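Local coordinates for putative major capsid protein (Cafeteriavirus-dependent mavirus, PDB 6G44) that forms the double jelly-roll building block of the virophage capsid shell, assembling into trimeric capsomers, at the interface of chains A and B. Residues are numbered along the deposited sequence; one frame, centred on the assembly and turned at random. Chains: chain A/B, Putative major capsid protein.

Contact 1: the interface of chains A and B. Residues chain A 166-167, 169-171; chain B 159-160, 164, 174, 390.
The backbone carbonyl oxygen of A:Ser169 is gripped by both terminal nitrogens of B:Arg390, an example of a guanidinium reading main chain across a subunit boundary. The site is a loop-to-loop patch between two copies of the capsid protein within the trimeric capsomer, held mainly through backbone carbonyls of A:Gly166 to A:Thr170. NH1 lies 2.8 Å from A:Ser169 O and NH2 reaches the same oxygen at 3.0 Å, so the group arrives end-on, with its two tips converging on one acceptor. The carbonyl oxygen sits at the edge of the guanidinium, nearly in its plane; NH2 in turn lies in the carbonyl plane, whereas NH1 is tilted from it. A bend in the arginine chain at chi3 (67°) turns the head toward chain A. NH2 also makes a weak hydrogen bond to A:Gly166 O, in the 3-10 helix 166-168. The carboxylate of A:Asp171 is not in contact with the positive group, although it may add a mild attraction from a distance.

Next to this grip, B:Asn160 N donates to A:Thr167 O at 3.1 Å, approaching from above the carbonyl plane. The B:Asn160 side chain runs alongside the A:Ser169-A:Thr170 backbone, and a water lies 2.9 Å from its amide oxygen OD1 and 3.0 Å from A:Thr170 O.

A:Thr170 is the main side chain that chain A inserts here. With CG2 anti to the backbone N and OG1 anti to the carbonyl carbon (chi1 -68°), its methyl turns toward the bent B:Met174 chain, where the modelled approach is too close to be trusted in detail. The hydroxyl OG1 points instead toward B:Met159 O and the guanidinium of B:Arg164, close by but without a clear hydrogen bond. Within chain B that side is tied together: B:Arg164 NH1 donates to B:Met159 O at 2.7 Å, while the methyl CE of B:Met159 rests 3.4 Å above the centre of the B:Arg164 guanidinium plane.

Contact 2: the interface of chains A and B. Residues chain A 505-507; chain B 15-19, 21-22.
Strand 505-506 of chain A pairs in parallel with strand 13-16 of chain B, and the chain A residue that follows, A:Leu507, continues along the loop and 3-10 helix 19-21 of chain B. The arrangement is a small case of sheet extension between subunits, in which a segment near the C-terminal end of this truncated construct is matched to a segment near the N-terminus of its neighbour. A:Lys506 is engaged through both its backbone polar groups: its N donates to B:Leu15 O at 2.7 Å, and its O accepts from B:Ala17 N at 2.9 Å. The two bonds straddle B:Gln16, as expected of a parallel bridge.

The side chains of A:Lys506 and B:Gln16 add a polar link beside the strands. The lysine chain is extended from CB to CE, with CG anti to the backbone N (chi1 176°), and passes along the glutamine amide oxygen before bending at chi4 (-80°) to bring its amine back to it. NZ meets B:Gln16 OE1 at 2.8 Å, in the plane of the amide and on a lone pair. B:Gln16 itself bends at chi2, which folds its amide toward the lysine.

A:Leu507 brings the apolar part. Its methyl CD2 lies 3.8 Å from B:Ala17 CB and 3.9 Å from B:Tyr21 CB, so a single branch bridges the turn of chain B, while CD1 points toward B:Asn22 CB. Contact between A:Leu505 CD2 and B:Leu15 CB, at 4.1 Å, is looser. The carbonyl of A:Leu507 has a different setting: its oxygen lies at the edge of the B:Tyr19 ring, in the ring plane and nearest CD1. A water also joins the backbones here, 2.8 Å from A:Leu507 O and 2.7 Å from B:Ala17 O.

Contact 1: the interface of chains A and B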
loop_
_atom_site.group_PDB
_atom_site.type_symbol
_atom_site.label_atom_id
_atom_site.label_comp_id
_atom_site.label_asym_id
_atom_site.label_seq_id
_atom_site.Cartn_x
_atom_site.Cartn_y
_atom_site.Cartn_z
ATOM N N GLY A 166 0.195 -19.062 3.964
ATOM C CA GLY A 166 1.140 -18.185 3.262
ATOM C C GLY A 166 1.218 -18.455 1.764
ATOM O O GLY A 166 1.242 -17.506 0.959
ATOM N N THR A 167 1.266 -19.732 1.370
ATOM C CA THR A 167 1.324 -20.047 -0.063
ATOM C C THR A 167 0.049 -19.644 -0.811
ATOM O O THR A 167 0.033 -19.674 -2.062
ATOM C CB THR A 167 1.592 -21.533 -0.345
ATOM O OG1 THR A 167 0.499 -22.317 0.173
ATOM C CG2 THR A 167 2.915 -22.015 0.254
ATOM N N SER A 169 -1.435 -16.592 0.010
ATOM C CA SER A 169 -1.568 -15.177 0.371
ATOM C C SER A 169 -0.491 -14.353 -0.318
ATOM O O SER A 169 0.686 -14.482 -0.011
ATOM C CB SER A 169 -1.416 -15.013 1.882
ATOM O OG SER A 169 -2.459 -15.681 2.566
ATOM N N THR A 170 -0.898 -13.533 -1.273
ATOM C CA THR A 170 0.028 -12.659 -1.970
ATOM C C THR A 170 0.556 -11.540 -1.060
ATOM O O THR A 170 1.697 -11.098 -1.208
ATOM C CB THR A 170 -0.618 -12.098 -3.239
ATOM O OG1 THR A 170 -0.795 -13.175 -4.177
ATOM C CG2 THR A 170 0.247 -11.084 -3.842
ATOM N N ASP A 171 -0.273 -11.091 -0.117
ATOM C CA ASP A 171 0.083 -10.035 0.823
ATOM C C ASP A 171 -0.010 -10.608 2.234
ATOM O O ASP A 171 -1.124 -10.883 2.714
ATOM C CB ASP A 171 -0.904 -8.879 0.708
ATOM C CG ASP A 171 -0.582 -7.718 1.634
ATOM O OD1 ASP A 171 0.344 -7.776 2.511
ATOM O OD2 ASP A 171 -1.306 -6.685 1.443
ATOM N N MET B 159 -2.632 -19.483 -4.701
ATOM C CA MET B 159 -2.902 -18.102 -5.004
ATOM C C MET B 159 -1.676 -17.184 -4.924
ATOM O O MET B 159 -1.620 -16.179 -5.628
ATOM C CB MET B 159 -4.003 -17.542 -4.118
ATOM C CG MET B 159 -5.340 -18.240 -4.240
ATOM S SD MET B 159 -6.080 -18.199 -5.884
ATOM C CE MET B 159 -5.474 -16.702 -6.629
ATOM N N ASN B 160 -0.698 -17.512 -4.085
ATOM C CA ASN B 160 0.549 -16.724 -4.090
ATOM C C ASN B 160 1.427 -17.288 -5.210
ATOM O O ASN B 160 2.215 -18.203 -5.024
ATOM C CB ASN B 160 1.273 -16.763 -2.742
ATOM C CG ASN B 160 2.500 -15.864 -2.729
ATOM O OD1 ASN B 160 2.443 -14.738 -3.198
ATOM N ND2 ASN B 160 3.620 -16.384 -2.224
ATOM N N ARG B 164 0.935 -15.690 -12.120
ATOM C CA ARG B 164 -0.445 -15.434 -12.461
ATOM C C ARG B 164 -0.344 -14.266 -13.449
ATOM O O ARG B 164 0.375 -13.299 -13.200
ATOM C CB ARG B 164 -1.234 -14.992 -11.228
ATOM C CG ARG B 164 -1.547 -16.105 -10.243
ATOM C CD ARG B 164 -1.935 -15.551 -8.879
ATOM N NE ARG B 164 -3.096 -14.668 -8.938
ATOM C CZ ARG B 164 -3.615 -14.043 -7.884
ATOM N NH1 ARG B 164 -3.076 -14.203 -6.684
ATOM N NH2 ARG B 164 -4.673 -13.258 -8.029
ATOM N N MET B 174 2.616 -7.672 -7.812
ATOM C CA MET B 174 2.799 -9.045 -7.345
ATOM C C MET B 174 3.181 -10.010 -8.466
ATOM O O MET B 174 3.625 -11.140 -8.218
ATOM C CB MET B 174 1.533 -9.523 -6.639
ATOM C CG MET B 174 1.119 -8.576 -5.540
ATOM S SD MET B 174 2.323 -8.508 -4.205
ATOM C CE MET B 174 1.202 -7.845 -2.986
ATOM N N ARG B 390 8.022 -11.526 4.383
ATOM C CA ARG B 390 7.360 -12.162 5.499
ATOM C C ARG B 390 8.248 -13.156 6.248
ATOM O O ARG B 390 9.217 -13.702 5.706
ATOM C CB ARG B 390 6.070 -12.859 4.998
ATOM C CG ARG B 390 6.356 -14.068 4.139
ATOM C CD ARG B 390 5.151 -14.640 3.472
ATOM N NE ARG B 390 4.579 -13.746 2.469
ATOM C CZ ARG B 390 3.554 -14.084 1.700
ATOM N NH1 ARG B 390 3.077 -13.212 0.821
ATOM N NH2 ARG B 390 2.984 -15.299 1.784
HETATM O O HOH W 1 3.752 -12.165 -3.175
#

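Contact 2: the interface of chains A and B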
loop_
_atom_site.group_PDB
_atom_site.type_symbol
_atom_site.label_atom_id
_atom_site.label_comp_id
_atom_site.label_asym_id
_atom_site.label_seq_id
_atom_site.Cartn_x
_atom_site.Cartn_y
_atom_site.Cartn_z
ATOM N N LEU A 505 -2.816 28.473 17.575
ATOM C CA LEU A 505 -3.216 27.409 16.676
ATOM C C LEU A 505 -1.984 26.679 16.187
ATOM O O LEU A 505 -0.953 27.303 15.953
ATOM C CB LEU A 505 -3.970 27.931 15.433
ATOM C CG LEU A 505 -5.270 28.683 15.671
ATOM C CD1 LEU A 505 -5.802 29.217 14.345
ATOM C CD2 LEU A 505 -6.290 27.786 16.327
ATOM N N LYS A 506 -2.125 25.378 16.025
ATOM C CA LYS A 506 -1.144 24.539 15.336
ATOM C C LYS A 506 -1.875 23.979 14.119
ATOM O O LYS A 506 -2.683 23.046 14.241
ATOM C CB LYS A 506 -0.639 23.410 16.239
ATOM C CG LYS A 506 0.326 22.447 15.530
ATOM C CD LYS A 506 0.789 21.316 16.427
ATOM C CE LYS A 506 1.673 20.325 15.674
ATOM N NZ LYS A 506 0.903 19.362 14.851
ATOM N N LEU A 507 -1.537 24.527 12.949
ATOM C CA LEU A 507 -2.222 24.173 11.697
ATOM C C LEU A 507 -1.522 23.088 10.868
ATOM O O LEU A 507 -2.150 22.493 9.974
ATOM C CB LEU A 507 -2.414 25.421 10.851
ATOM C CG LEU A 507 -3.352 26.458 11.441
ATOM C CD1 LEU A 507 -3.069 27.840 10.894
ATOM C CD2 LEU A 507 -4.789 26.069 11.158
ATOM N N LEU B 15 -3.487 24.625 20.103
ATOM C CA LEU B 15 -4.749 24.101 19.580
ATOM C C LEU B 15 -4.529 23.485 18.212
ATOM O O LEU B 15 -4.306 24.225 17.238
ATOM C CB LEU B 15 -5.799 25.209 19.453
ATOM C CG LEU B 15 -6.306 25.866 20.718
ATOM C CD1 LEU B 15 -7.499 26.733 20.359
ATOM C CD2 LEU B 15 -6.695 24.835 21.761
ATOM N N GLN B 16 -4.587 22.171 18.130
ATOM C CA GLN B 16 -4.434 21.465 16.856
ATOM C C GLN B 16 -5.673 21.816 16.024
ATOM O O GLN B 16 -6.776 21.736 16.525
ATOM C CB GLN B 16 -4.338 19.959 17.059
ATOM C CG GLN B 16 -4.189 19.114 15.800
ATOM C CD GLN B 16 -2.884 19.369 15.083
ATOM O OE1 GLN B 16 -1.811 19.322 15.687
ATOM N NE2 GLN B 16 -2.970 19.658 13.773
ATOM N N ALA B 17 -5.458 22.228 14.778
ATOM C CA ALA B 17 -6.568 22.677 13.912
ATOM C C ALA B 17 -6.313 22.113 12.527
ATOM O O ALA B 17 -5.157 21.931 12.136
ATOM C CB ALA B 17 -6.629 24.200 13.858
ATOM N N PRO B 18 -7.383 21.836 11.759
ATOM C CA PRO B 18 -7.143 21.359 10.402
ATOM C C PRO B 18 -6.453 22.385 9.509
ATOM O O PRO B 18 -6.692 23.588 9.625
ATOM C CB PRO B 18 -8.558 21.075 9.869
ATOM C CG PRO B 18 -9.475 21.850 10.719
ATOM C CD PRO B 18 -8.807 22.047 12.059
ATOM N N TYR B 19 -5.613 21.887 8.612
ATOM C CA TYR B 19 -4.904 22.726 7.650
ATOM C C TYR B 19 -5.875 23.489 6.741
ATOM O O TYR B 19 -5.502 24.541 6.224
ATOM C CB TYR B 19 -3.962 21.868 6.810
ATOM C CG TYR B 19 -2.922 22.603 5.996
ATOM C CD1 TYR B 19 -1.873 23.279 6.619
ATOM C CD2 TYR B 19 -2.931 22.562 4.603
ATOM C CE1 TYR B 19 -0.889 23.929 5.887
ATOM C CE2 TYR B 19 -1.939 23.194 3.865
ATOM C CZ TYR B 19 -0.928 23.889 4.502
ATOM O OH TYR B 19 0.056 24.510 3.758
ATOM N N TYR B 21 -8.058 25.384 7.795
ATOM C CA TYR B 21 -8.145 26.710 8.393
ATOM C C TYR B 21 -6.887 27.563 8.202
ATOM O O TYR B 21 -6.847 28.732 8.639
ATOM C CB TYR B 21 -8.482 26.592 9.885
ATOM C CG TYR B 21 -9.899 26.181 10.238
ATOM C CD1 TYR B 21 -10.992 26.542 9.453
ATOM C CD2 TYR B 21 -10.155 25.457 11.397
ATOM C CE1 TYR B 21 -12.270 26.170 9.824
ATOM C CE2 TYR B 21 -11.439 25.086 11.770
ATOM C CZ TYR B 21 -12.503 25.443 10.959
ATOM O OH TYR B 21 -13.783 25.076 11.348
ATOM N N ASN B 22 -5.853 27.007 7.549
ATOM C CA ASN B 22 -4.754 27.827 7.034
ATOM C C ASN B 22 -5.255 28.398 5.711
ATOM O O ASN B 22 -4.893 27.955 4.626
ATOM C CB ASN B 22 -3.469 27.011 6.844
ATOM C CG ASN B 22 -2.331 27.848 6.290
ATOM O OD1 ASN B 22 -2.208 29.037 6.613
ATOM N ND2 ASN B 22 -1.515 27.242 5.425
HETATM O O HOH W 2 -3.327 20.202 11.122
#

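About 42 Å separates the centres of contact 1 and contact 2, measured over their C-alpha atoms, and they share no residue or secondary-structure element. Contact 1 joins internal loops and short 3-10 helices of the two subunits, whereas contact 2 joins a segment near the C-terminal end of this truncated construct in one chain to a segment near the N-terminus of the other. Together they tie the same pair of subunits at widely spaced points, which should limit rocking of one against the other. With three copies in the deposited assembly, repetition of both contacts would probably brace the capsomer at two separate levels.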